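Local structure of phospholipase C-beta (PLC-beta) (Sepia officinalis, 3QR0) at residues S580-P585 with I605-N610; E672-G677 with R720-E725; G728-H733 with R751-R756. The protein is a multidomain phospholipase C of the beta class, combining a PH domain, EF-hand-like modules, a calcium-binding TIM-barrel core built from X and Y regions, and a C2 domain. One frame throughout, in Å; residues are numbered along the deposited sequence.

Interaction 1 (S580-P585 with I605-N610); sequences SSNYVP and IAMCVN
Within the Y half of the TIM barrel, the loop 580-585 lies along the first turn of helix 605-613, and the methyl of A606 is the centre of the contact. CB of A606 points at the loop and sits 3.0 Å from the carbonyl O of Y583, a tight approach. CB of N582 meets the same methyl at 3.4 Å, while CD of P585 closes on it from further along the loop at 3.9 Å. On one flank CG2 of V584, anti to its carbonyl carbon, crosses obliquely to CD1 of I605 at 4.0 Å. On the other, the amide ND2 of N582 rests against CG of M607, whose chain is bent at chi2 and chi3. No direct hydrogen bond joins the two segments. A water does that work near the start of the helix, accepting from the backbone N of A606 and donating to O of N582. Second-shell residues fix N582: its OD1 takes the backbone N-H of N599, and its own backbone N is bonded to D604 OD2, just ahead of the helix. Y583 turns its side chain away, setting its ring edge-to-face with Y588. Deeper in the helix, N610 N bonds to A606 O at 3.0 Å.

Interaction 2 (E672-G677 with R720-E725); sequences EVEMYG and RIIVSE. With GOL (glycerol), chain E.
Strands 672-676 and 720-725 run antiparallel, their directions 148° apart, with E672-I722 and E674-R720 as hydrogen-bonded pairs and V673-I721 as the non-hydrogen-bonded pair between them. Four backbone bonds hold the ladder, the two between E672 and I722 nearly straight, at 172-173°. At the middle pair, CA of V673 makes a CA-H...O contact of 3.2 Å with O of R720.

E672, E674, R720 and I722 share one face, and a polar network spreads over it. R720 is extended from CG to NE, with CG anti to the backbone N, so the chain passes the edge of the Y676 ring, CD lying near the ring plane. Its NH1 then donates to Y676 OH at 3.2 Å, with the hydroxyl in the guanidinium plane. That hydroxyl in turn gives its proton to E674 OE1 at 2.6 Å, on the anti lone pair of the carboxylate. CG1 of I722 packs over the centre of one guanidinium face, 3.5 Å above the plane. OE1 of E674 also forms a salt bridge with R684. NE of R720 donates to H733 ND1, so NE and NH1 both go to neutral acceptors, and R720 reaches E674 through Y676 OH. A glycerol, probably from the crystallisation liquor, spans the carboxylates, donating O1 to E672 OE1 and O2 to E674 OE2 while O3 accepts from R720 NH1. A water links E672 OE1 with S724 OG.

V673 and I721 occupy the opposite face, where they pack on strand 650-660 in the interior of the C2 beta sandwich. On the polar face, Y676 and R720 lie against helix 605-613, while strand 730-737 flanks 718-725 on its other edge.

Interaction 3 (G728-H733 with R751-R756); sequences GKFIGH and RNESNR
A single antiparallel bridge, H733 with R751, joins two edge strands of the C2 domain, 730-737 and 746-751, just where the second runs into a type I beta turn from N752 to N755. Two backbone hydrogen bonds make this bridge: R751 N to H733 O at 2.7 Å and H733 N to R751 O at 2.9 Å. Beside it, I731 and G732 both face V723, forming a classic beta bulge.

Among the side-chain polar contacts, H733 holds its ring in the crowded position between backbone N and carbonyl carbon (chi1 82°). The ring edge thereby meets the carbonyls of R751 and N752, with only a weak bond from NE2 to N752 O. With ND1 accepting from R720, NE2 is left to carry the proton. A water in the ring plane bridges NE2 to E753 O. R751 sends its guanidinium away to a salt bridge with E615. Just past the turn, R756 N donates to N752 OD1 from above the carbonyl plane.

The main non-hydrogen-bonded side-chain contact is between F730 and E753, which meet tip to tip with ring and carboxylate planes 32° apart. E753 bends at chi2 (93°), and its OE2 ends 3.3 Å from F730 CD2.

How the interactions relate
From the N terminus, interaction 1 comes first, closing a short excursion within the Y region of the barrel. Interaction 2 follows, pairing C2 strands across a 42-residue connection that carries further strands of the domain, and interaction 3 closes the last loop, leading from one C2 sheet to the other. The three are in series, neither nested nor crossed. Helix 605-613 nevertheless joins the Y region to the C2 sheet: I605 and V609 pack against R720 and Y676 of interaction 2, and C608 touches H733 and E753 of interaction 3. Interactions 2 and 3 also share a sheet, since strands 718-725 and 730-737 are neighbours, with V723 probably hydrogen-bonded to I731 and G732.

Interaction 1 (S580-P585 with I605-N610)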
loop_
_atom_site.group_PDB
_atom_site.type_symbol
_atom_site.label_atom_id
_atom_site.label_comp_id
_atom_site.label_asym_id
_atom_site.label_seq_id
_atom_site.Cartn_x
_atom_site.Cartn_y
_atom_site.Cartn_z
ATOM N N SER A 580 11.024 14.225 9.889
ATOM C CA SER A 580 10.769 13.302 8.783
ATOM C C SER A 580 9.324 13.349 8.288
ATOM O O SER A 580 8.842 12.407 7.653
ATOM C CB SER A 580 11.206 11.872 9.135
ATOM O OG SER A 580 12.546 11.866 9.617
ATOM N N SER A 581 8.655 14.473 8.544
ATOM C CA SER A 581 7.323 14.716 8.021
ATOM C C SER A 581 7.404 14.842 6.500
ATOM O O SER A 581 8.472 15.096 5.945
ATOM C CB SER A 581 6.734 15.992 8.631
ATOM O OG SER A 581 7.501 17.124 8.257
ATOM N N ASN A 582 6.270 14.651 5.837
ATOM C CA ASN A 582 6.201 14.647 4.380
ATOM C C ASN A 582 5.268 15.709 3.818
ATOM O O ASN A 582 4.290 16.080 4.460
ATOM C CB ASN A 582 5.672 13.294 3.909
ATOM C CG ASN A 582 6.662 12.177 4.113
ATOM O OD1 ASN A 582 7.789 12.247 3.629
ATOM N ND2 ASN A 582 6.246 11.127 4.825
ATOM N N TYR A 583 5.564 16.166 2.603
ATOM C CA TYR A 583 4.567 16.853 1.779
ATOM C C TYR A 583 3.584 15.843 1.185
ATOM O O TYR A 583 3.894 14.657 1.062
ATOM C CB TYR A 583 5.216 17.649 0.644
ATOM C CG TYR A 583 6.329 16.931 -0.088
ATOM C CD1 TYR A 583 7.639 17.383 0.002
ATOM C CD2 TYR A 583 6.078 15.806 -0.877
ATOM C CE1 TYR A 583 8.670 16.736 -0.663
ATOM C CE2 TYR A 583 7.114 15.148 -1.540
ATOM C CZ TYR A 583 8.404 15.624 -1.426
ATOM O OH TYR A 583 9.444 14.995 -2.077
ATOM N N VAL A 584 2.406 16.327 0.810
ATOM C CA VAL A 584 1.432 15.509 0.103
ATOM C C VAL A 584 1.900 15.365 -1.348
ATOM O O VAL A 584 2.123 16.367 -2.027
ATOM C CB VAL A 584 0.026 16.137 0.159
ATOM C CG1 VAL A 584 -0.951 15.333 -0.676
ATOM C CG2 VAL A 584 -0.449 16.223 1.608
ATOM N N PRO A 585 2.077 14.116 -1.817
ATOM C CA PRO A 585 2.722 13.892 -3.113
ATOM C C PRO A 585 1.936 14.398 -4.331
ATOM O O PRO A 585 2.551 14.752 -5.336
ATOM C CB PRO A 585 2.903 12.372 -3.162
ATOM C CG PRO A 585 1.884 11.835 -2.220
ATOM C CD PRO A 585 1.742 12.850 -1.143
ATOM N N ILE A 605 -0.271 11.520 6.583
ATOM C CA ILE A 605 -1.217 11.459 5.458
ATOM C C ILE A 605 -0.517 11.152 4.119
ATOM O O ILE A 605 -1.004 10.338 3.327
ATOM C CB ILE A 605 -2.092 12.751 5.381
ATOM C CG1 ILE A 605 -3.111 12.665 4.231
ATOM C CG2 ILE A 605 -1.217 13.999 5.270
ATOM C CD1 ILE A 605 -2.581 13.125 2.880
ATOM N N ALA A 606 0.639 11.767 3.893
ATOM C CA ALA A 606 1.383 11.579 2.647
ATOM C C ALA A 606 1.746 10.114 2.383
ATOM O O ALA A 606 1.541 9.615 1.279
ATOM C CB ALA A 606 2.635 12.429 2.653
ATOM N N MET A 607 2.279 9.431 3.395
ATOM C CA MET A 607 2.644 8.019 3.250
ATOM C C MET A 607 1.427 7.102 3.139
ATOM O O MET A 607 1.434 6.158 2.354
ATOM C CB MET A 607 3.565 7.550 4.390
ATOM C CG MET A 607 5.054 7.767 4.118
ATOM S SD MET A 607 5.614 7.143 2.513
ATOM C CE MET A 607 5.301 5.391 2.683
ATOM N N CYS A 608 0.391 7.386 3.919
ATOM C CA CYS A 608 -0.878 6.661 3.817
ATOM C C CYS A 608 -1.439 6.688 2.391
ATOM O O CYS A 608 -1.852 5.655 1.867
ATOM C CB CYS A 608 -1.904 7.232 4.798
ATOM S SG CYS A 608 -1.498 6.936 6.530
ATOM N N VAL A 609 -1.422 7.864 1.768
ATOM C CA VAL A 609 -1.908 8.037 0.395
ATOM C C VAL A 609 -0.985 7.358 -0.620
ATOM O O VAL A 609 -1.450 6.691 -1.546
ATOM C CB VAL A 609 -2.053 9.538 0.035
ATOM C CG1 VAL A 609 -2.348 9.722 -1.435
ATOM C CG2 VAL A 609 -3.150 10.180 0.883
ATOM N N ASN A 610 0.319 7.521 -0.430
ATOM C CA ASN A 610 1.307 6.932 -1.323
ATOM C C ASN A 610 1.167 5.415 -1.411
ATOM O O ASN A 610 1.077 4.855 -2.504
ATOM C CB ASN A 610 2.717 7.297 -0.862
ATOM C CG ASN A 610 3.781 6.880 -1.857
ATOM O OD1 ASN A 610 3.909 7.470 -2.932
ATOM N ND2 ASN A 610 4.553 5.859 -1.504
HETATM O O HOH W 1 1.787 14.441 5.161
#

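Interaction 2 (E672-G677 with R720-E725)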
loop_
_atom_site.group_PDB
_atom_site.type_symbol
_atom_site.label_atom_id
_atom_site.label_comp_id
_atom_site.label_asym_id
_atom_site.label_seq_id
_atom_site.Cartn_x
_atom_site.Cartn_y
_atom_site.Cartn_z
ATOM N N GLU A 672 -14.217 10.381 8.713
ATOM C CA GLU A 672 -13.933 11.546 7.891
ATOM C C GLU A 672 -13.708 11.123 6.438
ATOM O O GLU A 672 -13.281 10.002 6.166
ATOM C CB GLU A 672 -12.682 12.248 8.405
ATOM C CG GLU A 672 -12.851 12.959 9.721
ATOM C CD GLU A 672 -11.533 13.500 10.233
ATOM O OE1 GLU A 672 -10.735 12.694 10.755
ATOM O OE2 GLU A 672 -11.291 14.720 10.099
ATOM N N VAL A 673 -13.998 12.026 5.510
ATOM C CA VAL A 673 -13.785 11.769 4.092
ATOM C C VAL A 673 -13.058 12.955 3.475
ATOM O O VAL A 673 -13.510 14.098 3.589
ATOM C CB VAL A 673 -15.111 11.517 3.345
ATOM C CG1 VAL A 673 -14.842 11.217 1.872
ATOM C CG2 VAL A 673 -15.871 10.357 3.989
ATOM N N GLU A 674 -11.920 12.678 2.853
ATOM C CA GLU A 674 -11.088 13.713 2.243
ATOM C C GLU A 674 -10.834 13.395 0.776
ATOM O O GLU A 674 -11.007 12.250 0.335
ATOM C CB GLU A 674 -9.763 13.851 3.011
ATOM C CG GLU A 674 -9.955 14.459 4.399
ATOM C CD GLU A 674 -8.673 14.934 5.069
ATOM O OE1 GLU A 674 -7.560 14.651 4.571
ATOM O OE2 GLU A 674 -8.795 15.621 6.110
ATOM N N MET A 675 -10.445 14.419 0.020
ATOM C CA MET A 675 -10.044 14.248 -1.371
ATOM C C MET A 675 -8.716 14.956 -1.614
ATOM O O MET A 675 -8.499 16.069 -1.118
ATOM C CB MET A 675 -11.125 14.782 -2.320
ATOM C CG MET A 675 -10.810 14.605 -3.800
ATOM S SD MET A 675 -12.213 14.871 -4.912
ATOM C CE MET A 675 -13.410 13.702 -4.258
ATOM N N TYR A 676 -7.830 14.297 -2.362
ATOM C CA TYR A 676 -6.537 14.865 -2.756
ATOM C C TYR A 676 -6.373 14.702 -4.256
ATOM O O TYR A 676 -6.588 13.615 -4.799
ATOM C CB TYR A 676 -5.366 14.173 -2.037
ATOM C CG TYR A 676 -5.683 13.761 -0.627
ATOM C CD1 TYR A 676 -5.749 14.699 0.396
ATOM C CD2 TYR A 676 -5.942 12.434 -0.314
ATOM C CE1 TYR A 676 -6.065 14.325 1.701
ATOM C CE2 TYR A 676 -6.258 12.052 0.983
ATOM C CZ TYR A 676 -6.313 13.001 1.987
ATOM O OH TYR A 676 -6.626 12.620 3.277
ATOM N N GLY A 677 -5.997 15.785 -4.920
ATOM C CA GLY A 677 -5.779 15.779 -6.363
ATOM C C GLY A 677 -5.208 17.119 -6.752
ATOM O O GLY A 677 -4.302 17.611 -6.094
ATOM N N ARG A 720 -10.661 9.456 0.143
ATOM C CA ARG A 720 -10.119 8.723 1.268
ATOM C C ARG A 720 -11.078 8.733 2.445
ATOM O O ARG A 720 -11.541 9.797 2.859
ATOM C CB ARG A 720 -8.790 9.339 1.699
ATOM C CG ARG A 720 -8.092 8.562 2.784
ATOM C CD ARG A 720 -6.714 9.111 3.047
ATOM N NE ARG A 720 -6.110 8.477 4.214
ATOM C CZ ARG A 720 -5.543 9.117 5.234
ATOM N NH1 ARG A 720 -5.481 10.445 5.276
ATOM N NH2 ARG A 720 -5.034 8.413 6.231
ATOM N N ILE A 721 -11.353 7.545 2.981
ATOM C CA ILE A 721 -12.137 7.384 4.207
ATOM C C ILE A 721 -11.183 7.149 5.375
ATOM O O ILE A 721 -10.328 6.270 5.300
ATOM C CB ILE A 721 -13.121 6.193 4.087
ATOM C CG1 ILE A 721 -14.227 6.512 3.074
ATOM C CG2 ILE A 721 -13.749 5.864 5.443
ATOM C CD1 ILE A 721 -15.202 5.339 2.822
ATOM N N ILE A 722 -11.321 7.938 6.441
ATOM C CA ILE A 722 -10.498 7.787 7.641
ATOM C C ILE A 722 -11.402 7.591 8.854
ATOM O O ILE A 722 -12.312 8.380 9.091
ATOM C CB ILE A 722 -9.580 9.014 7.894
ATOM C CG1 ILE A 722 -8.791 9.402 6.636
ATOM C CG2 ILE A 722 -8.608 8.707 9.038
ATOM C CD1 ILE A 722 -9.477 10.425 5.750
ATOM N N VAL A 723 -11.158 6.531 9.614
ATOM C CA VAL A 723 -11.919 6.275 10.827
ATOM C C VAL A 723 -11.024 6.510 12.038
ATOM O O VAL A 723 -9.897 6.013 12.087
ATOM C CB VAL A 723 -12.485 4.847 10.869
ATOM C CG1 VAL A 723 -13.374 4.675 12.095
ATOM C CG2 VAL A 723 -13.262 4.526 9.585
ATOM N N SER A 724 -11.542 7.263 13.008
ATOM C CA SER A 724 -10.801 7.616 14.218
ATOM C C SER A 724 -11.639 7.409 15.471
ATOM O O SER A 724 -12.870 7.449 15.422
ATOM C CB SER A 724 -10.371 9.085 14.156
ATOM O OG SER A 724 -9.574 9.341 13.013
ATOM N N GLU A 725 -10.969 7.194 16.601
ATOM C CA GLU A 725 -11.629 7.259 17.899
ATOM C C GLU A 725 -11.968 8.726 18.175
ATOM O O GLU A 725 -11.402 9.625 17.543
ATOM C CB GLU A 725 -10.741 6.690 19.008
ATOM C CG GLU A 725 -10.363 5.222 18.800
ATOM C CD GLU A 725 -9.787 4.555 20.046
ATOM O OE1 GLU A 725 -10.244 4.856 21.167
ATOM O OE2 GLU A 725 -8.886 3.705 19.897
HETATM C C1 GOL E . -8.217 13.221 8.866
HETATM O O1 GOL E . -8.522 13.920 10.052
HETATM C C2 GOL E . -6.872 13.721 8.364
HETATM O O2 GOL E . -7.021 15.000 7.799
HETATM C C3 GOL E . -6.290 12.754 7.340
HETATM O O3 GOL E . -5.150 12.129 7.883
HETATM O O HOH W 2 -11.268 10.125 11.085
#

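Interaction 3 (G728-H733 with R751-R756)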
loop_
_atom_site.group_PDB
_atom_site.type_symbol
_atom_site.label_atom_id
_atom_site.label_comp_id
_atom_site.label_asym_id
_atom_site.label_seq_id
_atom_site.Cartn_x
_atom_site.Cartn_y
_atom_site.Cartn_z
ATOM N N GLY A 728 -9.359 11.293 18.555
ATOM C CA GLY A 728 -8.554 11.541 17.369
ATOM C C GLY A 728 -7.582 10.424 17.037
ATOM O O GLY A 728 -6.828 10.539 16.078
ATOM N N LYS A 729 -7.593 9.345 17.816
ATOM C CA LYS A 729 -6.699 8.218 17.565
ATOM C C LYS A 729 -7.111 7.487 16.289
ATOM O O LYS A 729 -8.267 7.111 16.123
ATOM C CB LYS A 729 -6.702 7.246 18.744
ATOM C CG LYS A 729 -5.647 6.154 18.658
ATOM C CD LYS A 729 -5.621 5.338 19.940
ATOM C CE LYS A 729 -4.404 4.422 20.016
ATOM N NZ LYS A 729 -4.440 3.344 18.990
ATOM N N PHE A 730 -6.146 7.297 15.399
ATOM C CA PHE A 730 -6.365 6.635 14.120
ATOM C C PHE A 730 -6.776 5.174 14.305
ATOM O O PHE A 730 -6.176 4.458 15.102
ATOM C CB PHE A 730 -5.071 6.710 13.314
ATOM C CG PHE A 730 -5.153 6.077 11.958
ATOM C CD1 PHE A 730 -5.661 6.785 10.883
ATOM C CD2 PHE A 730 -4.683 4.787 11.750
ATOM C CE1 PHE A 730 -5.716 6.210 9.625
ATOM C CE2 PHE A 730 -4.739 4.207 10.496
ATOM C CZ PHE A 730 -5.254 4.920 9.434
ATOM N N ILE A 731 -7.797 4.737 13.568
ATOM C CA ILE A 731 -8.219 3.335 13.589
ATOM C C ILE A 731 -7.856 2.672 12.266
ATOM O O ILE A 731 -7.134 1.672 12.235
ATOM C CB ILE A 731 -9.731 3.195 13.837
ATOM C CG1 ILE A 731 -10.085 3.659 15.250
ATOM C CG2 ILE A 731 -10.176 1.755 13.624
ATOM C CD1 ILE A 731 -11.567 3.813 15.470
ATOM N N GLY A 732 -8.372 3.228 11.177
ATOM C CA GLY A 732 -8.103 2.701 9.848
ATOM C C GLY A 732 -8.530 3.659 8.758
ATOM O O GLY A 732 -9.197 4.665 9.020
ATOM N N HIS A 733 -8.132 3.351 7.530
ATOM C CA HIS A 733 -8.474 4.178 6.392
ATOM C C HIS A 733 -8.591 3.342 5.125
ATOM O O HIS A 733 -8.299 2.142 5.118
ATOM C CB HIS A 733 -7.422 5.282 6.209
ATOM C CG HIS A 733 -6.194 4.831 5.485
ATOM N ND1 HIS A 733 -5.697 5.493 4.385
ATOM C CD2 HIS A 733 -5.379 3.766 5.683
ATOM C CE1 HIS A 733 -4.627 4.856 3.936
ATOM N NE2 HIS A 733 -4.410 3.807 4.710
ATOM N N ARG A 751 -7.778 -0.308 6.171
ATOM C CA ARG A 751 -6.352 -0.586 6.144
ATOM C C ARG A 751 -5.644 0.220 7.220
ATOM O O ARG A 751 -6.129 1.286 7.636
ATOM C CB ARG A 751 -5.778 -0.186 4.787
ATOM C CG ARG A 751 -6.477 -0.833 3.613
ATOM C CD ARG A 751 -6.073 -2.276 3.498
ATOM N NE ARG A 751 -6.765 -2.972 2.416
ATOM C CZ ARG A 751 -6.529 -2.795 1.118
ATOM N NH1 ARG A 751 -5.628 -1.917 0.692
ATOM N NH2 ARG A 751 -7.214 -3.503 0.231
ATOM N N ASN A 752 -4.505 -0.288 7.686
ATOM C CA ASN A 752 -3.665 0.489 8.589
ATOM C C ASN A 752 -2.804 1.459 7.773
ATOM O O ASN A 752 -2.991 1.582 6.560
ATOM C CB ASN A 752 -2.853 -0.407 9.547
ATOM C CG ASN A 752 -1.851 -1.308 8.847
ATOM O OD1 ASN A 752 -1.413 -1.051 7.726
ATOM N ND2 ASN A 752 -1.472 -2.383 9.533
ATOM N N GLU A 753 -1.883 2.152 8.432
ATOM C CA GLU A 753 -1.087 3.194 7.768
ATOM C C GLU A 753 -0.180 2.638 6.680
ATOM O O GLU A 753 0.083 3.320 5.687
ATOM C CB GLU A 753 -0.239 3.966 8.777
ATOM C CG GLU A 753 -1.024 4.748 9.804
ATOM C CD GLU A 753 -1.267 3.972 11.087
ATOM O OE1 GLU A 753 -1.320 2.718 11.046
ATOM O OE2 GLU A 753 -1.412 4.626 12.140
ATOM N N SER A 754 0.284 1.399 6.856
ATOM C CA SER A 754 1.118 0.729 5.845
ATOM C C SER A 754 0.285 0.088 4.729
ATOM O O SER A 754 0.822 -0.607 3.869
ATOM C CB SER A 754 2.011 -0.336 6.495
ATOM O OG SER A 754 1.255 -1.449 6.943
ATOM N N ASN A 755 -1.025 0.328 4.764
ATOM C CA ASN A 755 -1.984 -0.203 3.797
ATOM C C ASN A 755 -2.174 -1.718 3.864
ATOM O O ASN A 755 -2.558 -2.337 2.878
ATOM C CB ASN A 755 -1.654 0.233 2.355
ATOM C CG ASN A 755 -2.899 0.308 1.463
ATOM O OD1 ASN A 755 -3.984 0.686 1.917
ATOM N ND2 ASN A 755 -2.745 -0.053 0.197
ATOM N N ARG A 756 -1.926 -2.314 5.027
ATOM C CA ARG A 756 -2.290 -3.711 5.247
ATOM C C ARG A 756 -3.661 -3.784 5.923
ATOM O O ARG A 756 -4.036 -2.877 6.671
ATOM C CB ARG A 756 -1.225 -4.445 6.071
ATOM C CG ARG A 756 0.083 -4.715 5.308
ATOM C CD ARG A 756 -0.139 -5.680 4.144
ATOM N NE ARG A 756 1.097 -6.061 3.464
ATOM C CZ ARG A 756 1.888 -7.076 3.811
ATOM N NH1 ARG A 756 1.608 -7.844 4.859
ATOM N NH2 ARG A 756 2.985 -7.318 3.104
HETATM O O HOH W 3 -1.790 3.317 3.462
#